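Local coordinates for DsbA family protein (Salmonella typhimurium, PDB 7JVE) that acts as a trimeric thioredoxin-like enzyme with both thiol oxidase and disulfide isomerase activities, at the interface of chains A and B. Numbering follows the deposited sequence. Chains: chain A/B, DsbA family protein.

Contacts 1 and 2 are neighbouring patches of one helix-helix interface, their C-alpha centres about 4 Å apart, and they share A:Gly25 and B:Tyr31. Both are built mainly from helix 21-34 of chain A and helix 22-34 of chain B, in the N-terminal stalk where the trimer's copies meet and are probably held together, away from the catalytic thioredoxin-like domains. Contact 1 places an aromatic side chain of chain B against the chain A helix; contact 2 joins valines and leucines of the two chains in an apolar core. In a homotrimer each subunit can offer the A-type surface to one neighbour and the B-type surface to the other.

Contact 1: the interface of chains A and B. Residues chain A 22, 25-26, 29; chain B 31, 35.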
loop_
_atom_site.group_PDB
_atom_site.type_symbol
_atom_site.label_atom_id
_atom_site.label_comp_id
_atom_site.label_asym_id
_atom_site.label_seq_id
_atom_site.Cartn_x
_atom_site.Cartn_y
_atom_site.Cartn_z
ATOM N N ASP A 22 16.877 -27.462 -21.169
ATOM C CA ASP A 22 16.531 -27.890 -19.806
ATOM C C ASP A 22 17.697 -28.099 -18.860
ATOM O O ASP A 22 17.629 -27.652 -17.708
ATOM C CB ASP A 22 15.577 -29.063 -19.905
ATOM C CG ASP A 22 14.184 -28.598 -20.020
ATOM O OD1 ASP A 22 13.956 -27.585 -19.285
ATOM O OD2 ASP A 22 13.392 -29.132 -20.892
ATOM N N GLY A 25 19.216 -24.667 -18.281
ATOM C CA GLY A 25 18.148 -23.843 -17.746
ATOM C C GLY A 25 17.835 -24.166 -16.298
ATOM O O GLY A 25 17.672 -23.264 -15.473
ATOM N N GLU A 26 17.763 -25.459 -15.961
ATOM C CA GLU A 26 17.467 -25.833 -14.580
ATOM C C GLU A 26 18.610 -25.466 -13.643
ATOM O O GLU A 26 18.384 -24.909 -12.562
ATOM C CB GLU A 26 17.161 -27.327 -14.466
ATOM C CG GLU A 26 16.428 -27.638 -13.166
ATOM C CD GLU A 26 15.874 -29.044 -13.091
ATOM O OE1 GLU A 26 15.009 -29.287 -12.217
ATOM O OE2 GLU A 26 16.299 -29.902 -13.894
ATOM N N ALA A 29 18.755 -21.701 -13.299
ATOM C CA ALA A 29 17.583 -21.217 -12.573
ATOM C C ALA A 29 17.696 -21.531 -11.090
ATOM O O ALA A 29 17.348 -20.705 -10.237
ATOM C CB ALA A 29 16.301 -21.824 -13.145
ATOM N N TYR B 31 13.418 -20.193 -19.900
ATOM C CA TYR B 31 13.201 -21.244 -18.917
ATOM C C TYR B 31 12.483 -20.699 -17.686
ATOM O O TYR B 31 11.569 -21.343 -17.157
ATOM C CB TYR B 31 14.531 -21.893 -18.542
ATOM C CG TYR B 31 14.382 -23.105 -17.649
ATOM C CD1 TYR B 31 14.312 -22.963 -16.262
ATOM C CD2 TYR B 31 14.289 -24.380 -18.184
ATOM C CE1 TYR B 31 14.172 -24.051 -15.433
ATOM C CE2 TYR B 31 14.140 -25.483 -17.361
ATOM C CZ TYR B 31 14.088 -25.310 -15.982
ATOM O OH TYR B 31 13.947 -26.390 -15.139
ATOM N N HIS B 35 9.005 -21.851 -16.293
ATOM C CA HIS B 35 9.060 -22.510 -14.986
ATOM C C HIS B 35 9.113 -21.451 -13.893
ATOM O O HIS B 35 10.090 -21.354 -13.146
ATOM C CB HIS B 35 10.261 -23.451 -14.886
ATOM C CG HIS B 35 10.326 -24.471 -15.983
ATOM N ND1 HIS B 35 11.058 -24.278 -17.135
ATOM C CD2 HIS B 35 9.746 -25.691 -16.105
ATOM C CE1 HIS B 35 10.928 -25.335 -17.919
ATOM N NE2 HIS B 35 10.136 -26.205 -17.318
#
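B:Tyr31, the tyrosine that presses on A:Gly25, accepts at its carbonyl O a hydrogen bond from B:His35 ND1, 3.0 Å long and bent to 141° at the hydrogen. The pair sits in the N-terminal helical stalk of this DsbA-family protein, where subunits of the trimer meet. The bond brings the imidazole beneath the phenol: ND1 lies over the centre of the B:Tyr31 ring, 3.2 Å from its plane. On the opposite face lies the A:Gly25–A:Glu26 peptide, with the carbonyl carbon C of A:Gly25 3.6 Å from the ring centroid and the amide N of A:Glu26 displaced toward the rim. The phenol is thus clamped between a helix turn of its partner and a histidine of its own chain. CG of B:Tyr31 is anti to the backbone N (chi1 -173°), which sends the ring across to chain A.

At one edge, A:Asp22 OD1 lies in the ring plane, 3.4 Å from B:Tyr31 CD2; its approach to CE2 is too short to be relied on. The carboxylate is turned 78° from the ring. A:Asp22 OD1 also lies 4.5 Å from B:His35 NE2, near enough for a weak electrostatic influence if the imidazole is charged. The methyl CB of A:Ala29 lies off the CD1–CE1 rim, raised toward the A:Gly25 side, 3.8 Å from CE1, while the methylene CG of A:Glu26 packs 3.4 Å from the phenol OH.

Contact 2: the interface of chains A and B. Residues chain A 24-25, 28, 32; chain B 24, 28, 31-32.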
loop_
_atom_site.group_PDB
_atom_site.type_symbol
_atom_site.label_atom_id
_atom_site.label_comp_id
_atom_site.label_asym_id
_atom_site.label_seq_id
_atom_site.Cartn_x
_atom_site.Cartn_y
_atom_site.Cartn_z
ATOM N N VAL A 24 20.812 -26.861 -18.703
ATOM C CA VAL A 24 21.461 -25.638 -18.255
ATOM C C VAL A 24 20.428 -24.645 -17.726
ATOM O O VAL A 24 20.718 -23.874 -16.795
ATOM C CB VAL A 24 22.329 -25.036 -19.375
ATOM C CG1 VAL A 24 22.711 -23.605 -19.060
ATOM C CG2 VAL A 24 23.588 -25.881 -19.567
ATOM N N GLY A 25 19.216 -24.667 -18.281
ATOM C CA GLY A 25 18.148 -23.843 -17.746
ATOM C C GLY A 25 17.835 -24.166 -16.298
ATOM O O GLY A 25 17.672 -23.264 -15.473
ATOM N N VAL A 28 21.024 -23.239 -13.931
ATOM C CA VAL A 28 21.166 -21.798 -13.754
ATOM C C VAL A 28 19.970 -21.221 -13.003
ATOM O O VAL A 28 20.127 -20.325 -12.160
ATOM C CB VAL A 28 21.370 -21.107 -15.112
ATOM C CG1 VAL A 28 21.345 -19.574 -14.948
ATOM C CG2 VAL A 28 22.671 -21.564 -15.757
ATOM N N LEU A 32 19.966 -19.145 -9.542
ATOM C CA LEU A 32 19.351 -17.831 -9.398
ATOM C C LEU A 32 18.364 -17.801 -8.242
ATOM O O LEU A 32 18.235 -16.782 -7.553
ATOM C CB LEU A 32 18.659 -17.446 -10.694
ATOM C CG LEU A 32 19.634 -17.293 -11.838
ATOM C CD1 LEU A 32 18.855 -17.318 -13.162
ATOM C CD2 LEU A 32 20.370 -15.991 -11.626
ATOM N N VAL B 24 22.848 -17.783 -24.091
ATOM C CA VAL B 24 22.468 -18.566 -22.925
ATOM C C VAL B 24 21.569 -17.740 -22.006
ATOM O O VAL B 24 20.658 -18.272 -21.352
ATOM C CB VAL B 24 23.734 -19.079 -22.209
ATOM C CG1 VAL B 24 23.390 -19.751 -20.902
ATOM C CG2 VAL B 24 24.526 -20.023 -23.139
ATOM N N VAL B 28 17.766 -18.960 -20.533
ATOM C CA VAL B 28 17.375 -19.006 -19.126
ATOM C C VAL B 28 16.179 -18.095 -18.870
ATOM O O VAL B 28 15.290 -18.421 -18.073
ATOM C CB VAL B 28 18.573 -18.639 -18.236
ATOM C CG1 VAL B 28 18.131 -18.425 -16.770
ATOM C CG2 VAL B 28 19.675 -19.717 -18.358
ATOM N N TYR B 31 13.418 -20.193 -19.900
ATOM C CA TYR B 31 13.201 -21.244 -18.917
ATOM C C TYR B 31 12.483 -20.699 -17.686
ATOM O O TYR B 31 11.569 -21.343 -17.157
ATOM C CB TYR B 31 14.531 -21.893 -18.542
ATOM C CG TYR B 31 14.382 -23.105 -17.649
ATOM C CD1 TYR B 31 14.312 -22.963 -16.262
ATOM C CD2 TYR B 31 14.289 -24.380 -18.184
ATOM C CE1 TYR B 31 14.172 -24.051 -15.433
ATOM C CE2 TYR B 31 14.140 -25.483 -17.361
ATOM C CZ TYR B 31 14.088 -25.310 -15.982
ATOM O OH TYR B 31 13.947 -26.390 -15.139
ATOM N N LEU B 32 12.865 -19.497 -17.232
ATOM C CA LEU B 32 12.244 -18.921 -16.044
ATOM C C LEU B 32 10.794 -18.553 -16.305
ATOM O O LEU B 32 9.941 -18.722 -15.424
ATOM C CB LEU B 32 13.018 -17.691 -15.575
ATOM C CG LEU B 32 14.424 -17.967 -15.033
ATOM C CD1 LEU B 32 15.164 -16.661 -14.778
ATOM C CD2 LEU B 32 14.327 -18.825 -13.784
#
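A:Val28 and B:Val28 meet methyl to methyl in the apolar core of the trimer's helical stalk, their side chains crossing at about a right angle. One branch of A:Val28, CG1, touches both methyls of its counterpart: it lies 3.8 Å from B:Val28 CG2 and a similar distance from CG1. In both valines CG1 is anti to the backbone N (chi1 173° in chain A, 170° in chain B), yet the two residues are used differently. A:Val28 leads with that branch, whereas B:Val28 uses both: CG2 packs on A:Val28, and CG1 lies between A:Val28 and A:Leu32. There CG1 receives the tip of A:Leu32, whose CD1 comes from the next turn of the helix and meets it end to end at 3.8 Å. This double engagement agrees with the 30 Å² that B:Val28 loses to chain A, against 10 Å² for A:Val28 on the other side.

Farther out the contacts are longer. A:Leu32 CD1 stands 4.1 Å from B:Leu32 CD1, the two leucines crossing nearly perpendicularly. In each leucine CG is anti to the carbonyl carbon (chi1 -64° in chain A), and CD1 is the branch that reaches the partner. A:Gly25, which packs against the B:Tyr31 ring, also borders the valine core: A:Gly25 CA lies 4.4 Å from B:Val28 CG2, and the lack of a side chain lets the helix backbones come close here. The contacting residues 24, 28 and 32 recur every fourth position, forming a stripe along each helix. At its start, A:Val24 CG1 faces B:Val24 CG1 at 4.3 Å.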